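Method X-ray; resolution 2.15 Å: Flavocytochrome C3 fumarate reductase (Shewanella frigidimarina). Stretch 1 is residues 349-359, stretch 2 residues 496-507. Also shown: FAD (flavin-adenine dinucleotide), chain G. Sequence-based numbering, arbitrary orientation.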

ATOM      1  N   ALA A 349      12.013   1.984  -4.952  1.00 42.63           N
ATOM      2  CA  ALA A 349      11.183   1.601  -6.123  1.00 42.68           C
ATOM      3  C   ALA A 349       9.735   2.030  -5.840  1.00 39.54           C
ATOM      4  O   ALA A 349       9.304   2.088  -4.678  1.00 39.86           O
ATOM      5  CB  ALA A 349      11.190   0.091  -6.378  1.00 41.75           C
ATOM      6  N   SER A 350       9.019   2.487  -6.826  1.00 37.57           N
ATOM      7  CA  SER A 350       7.563   2.514  -6.741  1.00 39.77           C
ATOM      8  C   SER A 350       6.889   1.149  -6.973  1.00 40.73           C
ATOM      9  O   SER A 350       7.554   0.265  -7.503  1.00 40.13           O
ATOM     10  CB  SER A 350       7.049   3.494  -7.769  1.00 41.32           C
ATOM     11  OG  SER A 350       7.388   3.270  -9.112  1.00 44.58           O
ATOM     12  N   MET A 351       5.616   1.058  -6.633  1.00 40.10           N
ATOM     13  CA  MET A 351       4.784  -0.098  -6.687  1.00 42.02           C
ATOM     14  C   MET A 351       3.588   0.130  -7.605  1.00 43.38           C
ATOM     15  O   MET A 351       3.239   1.285  -7.967  1.00 45.97           O
ATOM     16  CB  MET A 351       4.277  -0.515  -5.321  1.00 42.83           C
ATOM     17  CG  MET A 351       5.209  -0.667  -4.124  1.00 42.29           C
ATOM     18  SD  MET A 351       6.313  -2.044  -4.481  1.00 43.07           S
ATOM     19  CE  MET A 351       7.942  -1.391  -4.100  1.00 44.40           C
ATOM     20  N   THR A 352       2.957  -0.906  -8.077  1.00 42.80           N
ATOM     21  CA  THR A 352       1.725  -0.760  -8.908  1.00 45.52           C
ATOM     22  C   THR A 352       0.608  -1.569  -8.253  1.00 45.81           C
ATOM     23  O   THR A 352       0.801  -2.808  -8.001  1.00 44.21           O
ATOM     24  CB  THR A 352       1.949  -1.247 -10.352  1.00 46.13           C
ATOM     25  OG1 THR A 352       2.921  -0.465 -11.048  1.00 49.27           O
ATOM     26  CG2 THR A 352       0.684  -1.208 -11.229  1.00 42.57           C
ATOM     27  N   ASP A 353      -0.559  -0.974  -8.028  1.00 44.37           N
ATOM     28  CA  ASP A 353      -1.662  -1.700  -7.400  1.00 43.87           C
ATOM     29  C   ASP A 353      -1.217  -2.560  -6.233  1.00 42.50           C
ATOM     30  O   ASP A 353      -1.691  -3.733  -6.069  1.00 40.35           O
ATOM     31  CB  ASP A 353      -2.435  -2.609  -8.415  1.00 45.00           C
ATOM     32  CG  ASP A 353      -2.856  -1.919  -9.690  1.00 47.98           C
ATOM     33  OD1 ASP A 353      -3.275  -0.720  -9.599  1.00 48.60           O
ATOM     34  OD2 ASP A 353      -2.819  -2.469 -10.817  1.00 48.88           O
ATOM     35  N   ILE A 354      -0.428  -2.005  -5.289  1.00 39.87           N
ATOM     36  CA  ILE A 354       0.409  -2.850  -4.424  1.00 40.06           C
ATOM     37  C   ILE A 354      -0.436  -3.736  -3.523  1.00 40.41           C
ATOM     38  O   ILE A 354      -0.167  -4.903  -3.159  1.00 40.22           O
ATOM     39  CB  ILE A 354       1.366  -1.989  -3.600  1.00 40.73           C
ATOM     40  CG1 ILE A 354       2.324  -2.782  -2.714  1.00 40.56           C
ATOM     41  CG2 ILE A 354       0.567  -1.003  -2.737  1.00 42.26           C
ATOM     42  CD1 ILE A 354       3.322  -3.658  -3.492  1.00 38.27           C
ATOM     43  N   ASP A 355      -1.620  -3.213  -3.177  1.00 39.91           N
ATOM     44  CA  ASP A 355      -2.428  -3.844  -2.124  1.00 39.26           C
ATOM     45  C   ASP A 355      -3.466  -4.823  -2.696  1.00 36.92           C
ATOM     46  O   ASP A 355      -4.206  -5.387  -1.876  1.00 36.74           O
ATOM     47  CB  ASP A 355      -3.050  -2.800  -1.216  1.00 40.27           C
ATOM     48  CG  ASP A 355      -3.921  -1.715  -1.800  1.00 41.54           C
ATOM     49  OD1 ASP A 355      -3.699  -1.338  -2.964  1.00 41.94           O
ATOM     50  OD2 ASP A 355      -4.833  -1.260  -1.083  1.00 42.57           O
ATOM     51  N   TRP A 356      -3.439  -5.191  -3.947  1.00 37.18           N
ATOM     52  CA  TRP A 356      -4.524  -5.956  -4.594  1.00 42.14           C
ATOM     53  C   TRP A 356      -4.222  -7.467  -4.481  1.00 42.26           C
ATOM     54  O   TRP A 356      -3.152  -7.867  -4.970  1.00 42.47           O
ATOM     55  CB  TRP A 356      -4.842  -5.507  -6.043  1.00 39.50           C
ATOM     56  CG  TRP A 356      -5.694  -4.266  -5.927  1.00 42.85           C
ATOM     57  CD1 TRP A 356      -5.264  -2.967  -5.916  1.00 44.69           C
ATOM     58  CD2 TRP A 356      -7.107  -4.211  -5.747  1.00 42.79           C
ATOM     59  NE1 TRP A 356      -6.312  -2.091  -5.744  1.00 43.04           N
ATOM     60  CE2 TRP A 356      -7.452  -2.842  -5.621  1.00 44.77           C
ATOM     61  CE3 TRP A 356      -8.091  -5.193  -5.634  1.00 41.40           C
ATOM     62  CZ2 TRP A 356      -8.773  -2.434  -5.397  1.00 44.19           C
ATOM     63  CZ3 TRP A 356      -9.396  -4.781  -5.386  1.00 42.86           C
ATOM     64  CH2 TRP A 356      -9.722  -3.417  -5.327  1.00 42.55           C
ATOM     65  N   VAL A 357      -4.974  -8.140  -3.621  1.00 39.67           N
ATOM     66  CA  VAL A 357      -4.788  -9.543  -3.270  1.00 40.68           C
ATOM     67  C   VAL A 357      -6.040 -10.388  -3.624  1.00 41.74           C
ATOM     68  O   VAL A 357      -7.231 -10.082  -3.425  1.00 42.30           O
ATOM     69  CB  VAL A 357      -4.446  -9.696  -1.783  1.00 38.71           C
ATOM     70  CG1 VAL A 357      -4.222 -11.153  -1.347  1.00 35.15           C
ATOM     71  CG2 VAL A 357      -3.221  -8.810  -1.450  1.00 33.85           C
ATOM     72  N   GLN A 358      -5.718 -11.409  -4.441  1.00 42.05           N
ATOM     73  CA  GLN A 358      -6.750 -12.356  -4.914  1.00 41.86           C
ATOM     74  C   GLN A 358      -6.718 -13.566  -3.991  1.00 42.68           C
ATOM     75  O   GLN A 358      -5.664 -14.089  -3.603  1.00 39.12           O
ATOM     76  CB  GLN A 358      -6.608 -12.759  -6.343  1.00 43.44           C
ATOM     77  CG  GLN A 358      -7.540 -13.933  -6.765  1.00 45.00           C
ATOM     78  CD  GLN A 358      -7.019 -14.312  -8.133  1.00 44.33           C
ATOM     79  OE1 GLN A 358      -6.038 -15.026  -8.249  1.00 44.53           O
ATOM     80  NE2 GLN A 358      -7.664 -13.770  -9.154  1.00 43.67           N
ATOM     81  N   ALA A 359      -7.961 -13.971  -3.697  1.00 38.96           N
ATOM     82  CA  ALA A 359      -8.109 -15.161  -2.843  1.00 38.60           C
ATOM     83  C   ALA A 359      -8.950 -16.245  -3.498  1.00 39.68           C
ATOM     84  O   ALA A 359      -9.761 -15.932  -4.335  1.00 39.95           O
ATOM     85  CB  ALA A 359      -8.885 -14.768  -1.581  1.00 36.70           C
ATOM     86  N   PRO A 496     -11.311 -19.778   2.955  1.00 36.16           N
ATOM     87  CA  PRO A 496     -10.783 -18.994   1.856  1.00 36.80           C
ATOM     88  C   PRO A 496      -9.258 -18.841   2.047  1.00 36.61           C
ATOM     89  O   PRO A 496      -8.769 -18.797   3.148  1.00 35.41           O
ATOM     90  CB  PRO A 496     -11.486 -17.645   1.972  1.00 36.58           C
ATOM     91  CG  PRO A 496     -12.434 -17.759   3.085  1.00 38.44           C
ATOM     92  CD  PRO A 496     -12.115 -19.032   3.911  1.00 34.93           C
ATOM     93  N   GLY A 497      -8.540 -18.815   0.907  1.00 40.27           N
ATOM     94  CA  GLY A 497      -7.088 -18.767   0.999  1.00 39.06           C
ATOM     95  C   GLY A 497      -6.582 -17.614   0.089  1.00 38.18           C
ATOM     96  O   GLY A 497      -7.044 -17.502  -1.040  1.00 37.95           O
ATOM     97  N   ILE A 498      -5.559 -16.943   0.614  1.00 34.74           N
ATOM     98  CA  ILE A 498      -4.772 -16.072  -0.270  1.00 35.26           C
ATOM     99  C   ILE A 498      -4.177 -16.919  -1.348  1.00 33.69           C
ATOM    100  O   ILE A 498      -3.604 -18.001  -1.152  1.00 36.76           O
ATOM    101  CB  ILE A 498      -3.717 -15.253   0.570  1.00 36.81           C
ATOM    102  CG1 ILE A 498      -4.665 -14.306   1.401  1.00 43.12           C
ATOM    103  CG2 ILE A 498      -2.933 -14.364  -0.372  1.00 34.78           C
ATOM    104  CD1 ILE A 498      -4.058 -13.937   2.712  1.00 50.21           C
ATOM    105  N   HIS A 499      -4.207 -16.495  -2.572  1.00 32.16           N
ATOM    106  CA  HIS A 499      -3.810 -17.220  -3.725  1.00 35.34           C
ATOM    107  C   HIS A 499      -2.905 -16.409  -4.592  1.00 38.50           C
ATOM    108  O   HIS A 499      -2.015 -17.086  -5.127  1.00 39.15           O
ATOM    109  CB  HIS A 499      -5.161 -17.555  -4.522  1.00 38.38           C
ATOM    110  CG  HIS A 499      -4.839 -18.406  -5.710  1.00 39.07           C
ATOM    111  ND1 HIS A 499      -4.455 -19.716  -5.473  1.00 41.50           N
ATOM    112  CD2 HIS A 499      -4.840 -18.233  -7.038  1.00 38.62           C
ATOM    113  CE1 HIS A 499      -4.200 -20.330  -6.654  1.00 40.53           C
ATOM    114  NE2 HIS A 499      -4.372 -19.428  -7.591  1.00 40.00           N
ATOM    115  N   HIS A 500      -3.053 -15.106  -4.802  1.00 37.27           N
ATOM    116  CA  HIS A 500      -2.135 -14.546  -5.821  1.00 34.99           C
ATOM    117  C   HIS A 500      -2.086 -13.075  -5.397  1.00 39.34           C
ATOM    118  O   HIS A 500      -3.129 -12.502  -5.079  1.00 36.44           O
ATOM    119  CB  HIS A 500      -2.633 -14.670  -7.230  1.00 35.84           C
ATOM    120  CG  HIS A 500      -1.702 -14.099  -8.286  1.00 37.52           C
ATOM    121  ND1 HIS A 500      -0.724 -14.806  -8.862  1.00 34.84           N
ATOM    122  CD2 HIS A 500      -1.654 -12.798  -8.807  1.00 37.50           C
ATOM    123  CE1 HIS A 500      -0.086 -14.059  -9.798  1.00 37.54           C
ATOM    124  NE2 HIS A 500      -0.583 -12.840  -9.736  1.00 38.70           N
ATOM    125  N   THR A 501      -0.916 -12.427  -5.400  1.00 37.23           N
ATOM    126  CA  THR A 501      -0.914 -10.985  -5.198  1.00 36.27           C
ATOM    127  C   THR A 501      -0.626 -10.240  -6.473  1.00 35.15           C
ATOM    128  O   THR A 501       0.527 -10.191  -6.883  1.00 37.13           O
ATOM    129  CB  THR A 501       0.147 -10.621  -4.111  1.00 37.19           C
ATOM    130  OG1 THR A 501       1.432 -11.128  -4.487  1.00 38.09           O
ATOM    131  CG2 THR A 501      -0.225 -11.352  -2.853  1.00 34.12           C
ATOM    132  N   MET A 502      -1.639  -9.704  -7.144  1.00 33.66           N
ATOM    133  CA  MET A 502      -1.513  -8.981  -8.366  1.00 36.17           C
ATOM    134  C   MET A 502      -0.637  -7.736  -8.175  1.00 34.42           C
ATOM    135  O   MET A 502      -0.033  -7.359  -9.198  1.00 40.24           O
ATOM    136  CB  MET A 502      -2.861  -8.335  -8.883  1.00 38.23           C
ATOM    137  CG  MET A 502      -3.923  -9.348  -9.410  1.00 39.37           C
ATOM    138  SD  MET A 502      -4.707 -10.495  -8.269  1.00 37.33           S
ATOM    139  CE  MET A 502      -5.730  -9.464  -7.220  1.00 34.73           C
ATOM    140  N   GLY A 503      -0.643  -7.072  -7.033  1.00 35.26           N
ATOM    141  CA  GLY A 503       0.149  -5.876  -6.941  1.00 39.65           C
ATOM    142  C   GLY A 503       1.634  -6.241  -6.759  1.00 40.12           C
ATOM    143  O   GLY A 503       1.952  -7.413  -6.420  1.00 39.29           O
ATOM    144  N   GLY A 504       2.497  -5.281  -7.010  1.00 38.16           N
ATOM    145  CA  GLY A 504       3.924  -5.554  -6.744  1.00 39.70           C
ATOM    146  C   GLY A 504       4.727  -4.314  -7.199  1.00 40.55           C
ATOM    147  O   GLY A 504       4.190  -3.226  -7.307  1.00 39.76           O
ATOM    148  N   VAL A 505       5.924  -4.561  -7.582  1.00 39.42           N
ATOM    149  CA  VAL A 505       6.951  -3.558  -8.017  1.00 42.17           C
ATOM    150  C   VAL A 505       6.482  -2.974  -9.306  1.00 43.09           C
ATOM    151  O   VAL A 505       6.026  -3.695 -10.212  1.00 42.61           O
ATOM    152  CB  VAL A 505       8.162  -4.484  -8.017  1.00 45.51           C
ATOM    153  CG1 VAL A 505       8.795  -4.828  -9.365  1.00 44.90           C
ATOM    154  CG2 VAL A 505       9.021  -4.271  -6.820  1.00 44.45           C
ATOM    155  N   ALA A 506       6.530  -1.649  -9.478  1.00 40.04           N
ATOM    156  CA  ALA A 506       6.240  -1.085 -10.785  1.00 40.38           C
ATOM    157  C   ALA A 506       7.344  -1.366 -11.799  1.00 41.70           C
ATOM    158  O   ALA A 506       8.562  -1.239 -11.617  1.00 41.19           O
ATOM    159  CB  ALA A 506       6.041   0.436 -10.709  1.00 43.08           C
ATOM    160  N   ILE A 507       6.840  -1.566 -12.988  1.00 41.14           N
ATOM    161  CA  ILE A 507       7.667  -1.963 -14.146  1.00 45.54           C
ATOM    162  C   ILE A 507       7.316  -1.181 -15.377  1.00 48.00           C
ATOM    163  O   ILE A 507       6.152  -0.746 -15.430  1.00 44.64           O
ATOM    164  CB  ILE A 507       7.464  -3.486 -14.195  1.00 49.05           C
ATOM    165  CG1 ILE A 507       8.854  -4.047 -13.853  1.00 50.76           C
ATOM    166  CG2 ILE A 507       6.856  -4.157 -15.391  1.00 49.63           C
ATOM    167  CD1 ILE A 507       8.833  -5.033 -12.751  1.00 55.66           C
TER
HETATM  168  PA  FAD G 605       7.377 -18.175  -8.008  1.00 37.10           P
HETATM  169  O1A FAD G 605       7.131 -19.361  -8.889  1.00 36.29           O
HETATM  170  O2A FAD G 605       6.854 -18.114  -6.759  1.00 34.89           O
HETATM  171  O5B FAD G 605       8.887 -18.385  -7.627  1.00 38.68           O
HETATM  172  C5B FAD G 605       9.689 -17.363  -6.904  1.00 37.74           C
HETATM  173  C4B FAD G 605      11.093 -18.039  -6.496  1.00 37.13           C
HETATM  174  O4B FAD G 605      11.814 -16.922  -5.781  1.00 36.70           O
HETATM  175  C3B FAD G 605      10.900 -19.110  -5.372  1.00 36.57           C
HETATM  176  O3B FAD G 605      11.287 -20.390  -5.598  1.00 34.67           O
HETATM  177  C2B FAD G 605      11.295 -18.375  -4.039  1.00 37.21           C
HETATM  178  O2B FAD G 605      11.869 -19.227  -3.017  1.00 40.43           O
HETATM  179  C1B FAD G 605      12.395 -17.525  -4.557  1.00 36.52           C
HETATM  180  N9A FAD G 605      12.654 -16.344  -3.723  1.00 40.56           N
HETATM  181  C8A FAD G 605      11.755 -15.561  -3.043  1.00 37.92           C
HETATM  182  N7A FAD G 605      12.342 -14.661  -2.303  1.00 38.16           N
HETATM  183  C5A FAD G 605      13.708 -14.844  -2.496  1.00 37.60           C
HETATM  184  C6A FAD G 605      14.891 -14.230  -1.898  1.00 38.01           C
HETATM  185  N6A FAD G 605      14.849 -13.262  -1.025  1.00 38.15           N
HETATM  186  N1A FAD G 605      16.068 -14.694  -2.386  1.00 37.75           N
HETATM  187  C2A FAD G 605      16.169 -15.767  -3.242  1.00 39.56           C
HETATM  188  N3A FAD G 605      15.128 -16.404  -3.823  1.00 38.68           N
HETATM  189  C4A FAD G 605      13.943 -15.904  -3.380  1.00 38.96           C
HETATM  190  N1  FAD G 605      -1.456 -19.008 -12.629  1.00 45.98           N
HETATM  191  C2  FAD G 605      -1.728 -19.276 -13.878  1.00 47.89           C
HETATM  192  O2  FAD G 605      -1.689 -18.539 -14.807  1.00 45.75           O
HETATM  193  N3  FAD G 605      -2.131 -20.575 -14.311  1.00 52.54           N
HETATM  194  C4  FAD G 605      -2.199 -21.542 -13.313  1.00 53.17           C
HETATM  195  O4  FAD G 605      -2.577 -22.644 -13.593  1.00 56.32           O
HETATM  196  C4X FAD G 605      -1.950 -21.197 -11.915  1.00 48.56           C
HETATM  197  N5  FAD G 605      -2.086 -22.125 -10.956  1.00 46.53           N
HETATM  198  C5X FAD G 605      -1.781 -21.844  -9.668  1.00 44.72           C
HETATM  199  C6  FAD G 605      -1.929 -22.865  -8.719  1.00 43.24           C
HETATM  200  C7  FAD G 605      -1.620 -22.613  -7.405  1.00 45.29           C
HETATM  201  C7M FAD G 605      -1.747 -23.649  -6.333  1.00 43.57           C
HETATM  202  C8  FAD G 605      -1.112 -21.310  -7.055  1.00 44.00           C
HETATM  203  C8M FAD G 605      -0.703 -21.046  -5.638  1.00 44.80           C
HETATM  204  C9  FAD G 605      -0.937 -20.319  -7.986  1.00 40.94           C
HETATM  205  C9A FAD G 605      -1.257 -20.543  -9.305  1.00 42.13           C
HETATM  206  N10 FAD G 605      -1.153 -19.596 -10.343  1.00 41.14           N
HETATM  207  C10 FAD G 605      -1.482 -19.877 -11.613  1.00 44.56           C
HETATM  208  C1' FAD G 605      -0.299 -18.381 -10.152  1.00 43.11           C
HETATM  209  C2' FAD G 605       1.086 -18.594 -10.851  1.00 41.42           C
HETATM  210  O2' FAD G 605       1.362 -19.995 -10.513  1.00 42.40           O
HETATM  211  C3' FAD G 605       2.101 -17.792 -10.000  1.00 39.59           C
HETATM  212  O3' FAD G 605       1.758 -16.400  -9.981  1.00 42.08           O
HETATM  213  C4' FAD G 605       3.409 -17.687 -10.854  1.00 41.19           C
HETATM  214  O4' FAD G 605       3.893 -19.063 -10.909  1.00 37.41           O
HETATM  215  C5' FAD G 605       4.425 -16.867  -9.980  1.00 36.37           C
HETATM  216  O5' FAD G 605       5.793 -17.154 -10.680  1.00 41.82           O
HETATM  217  P   FAD G 605       7.092 -16.440 -10.261  1.00 38.53           P
HETATM  218  O1P FAD G 605       8.136 -16.972 -11.215  1.00 38.39           O
HETATM  219  O2P FAD G 605       6.742 -15.091 -10.251  1.00 38.75           O
HETATM  220  O3P FAD G 605       7.241 -16.810  -8.867  1.00 35.93           O
HETATM  221  O   HOH W   1       3.963  -1.790 -13.077  1.00 47.33           O

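The two stretches pair antiparallel, and most of their polar contacts are backbone to backbone. At one end, A506 N donates to S350 O at 2.9 Å. T352 is satisfied on both sides by one residue: T352 N donates to G504 O at 2.7 Å, and T352 O accepts from G504 N at 3.2 Å. T352 OG1 is bonded to water 1 at 2.6 Å. That water also accepts from I507 N at 2.9 Å, so it links the two stretches.

Between the paired segments, stretch 1 makes a type I turn from D353 to W356, closed by W356 N to D353 O at 3.1 Å. G503 packs against this turn, with its CA 3.0 Å from D353 O. A CB here would clash with that oxygen. G503 N makes a weak hydrogen bond to W356 O at 3.3 Å.

Further along, Q358 N donates to H500 O at 2.9 Å. Q358 O accepts twice, from H499 N and from H500 N, each at 3.0 Å. The shared acceptor lies at a beta bulge, where the register shifts by one before A359 pairs with I498. The side-chain amide of Q358 is satisfied elsewhere in the structure. Apolar packing adds to the pairing, with V357 CG1 3.6 Å from I498 CG2.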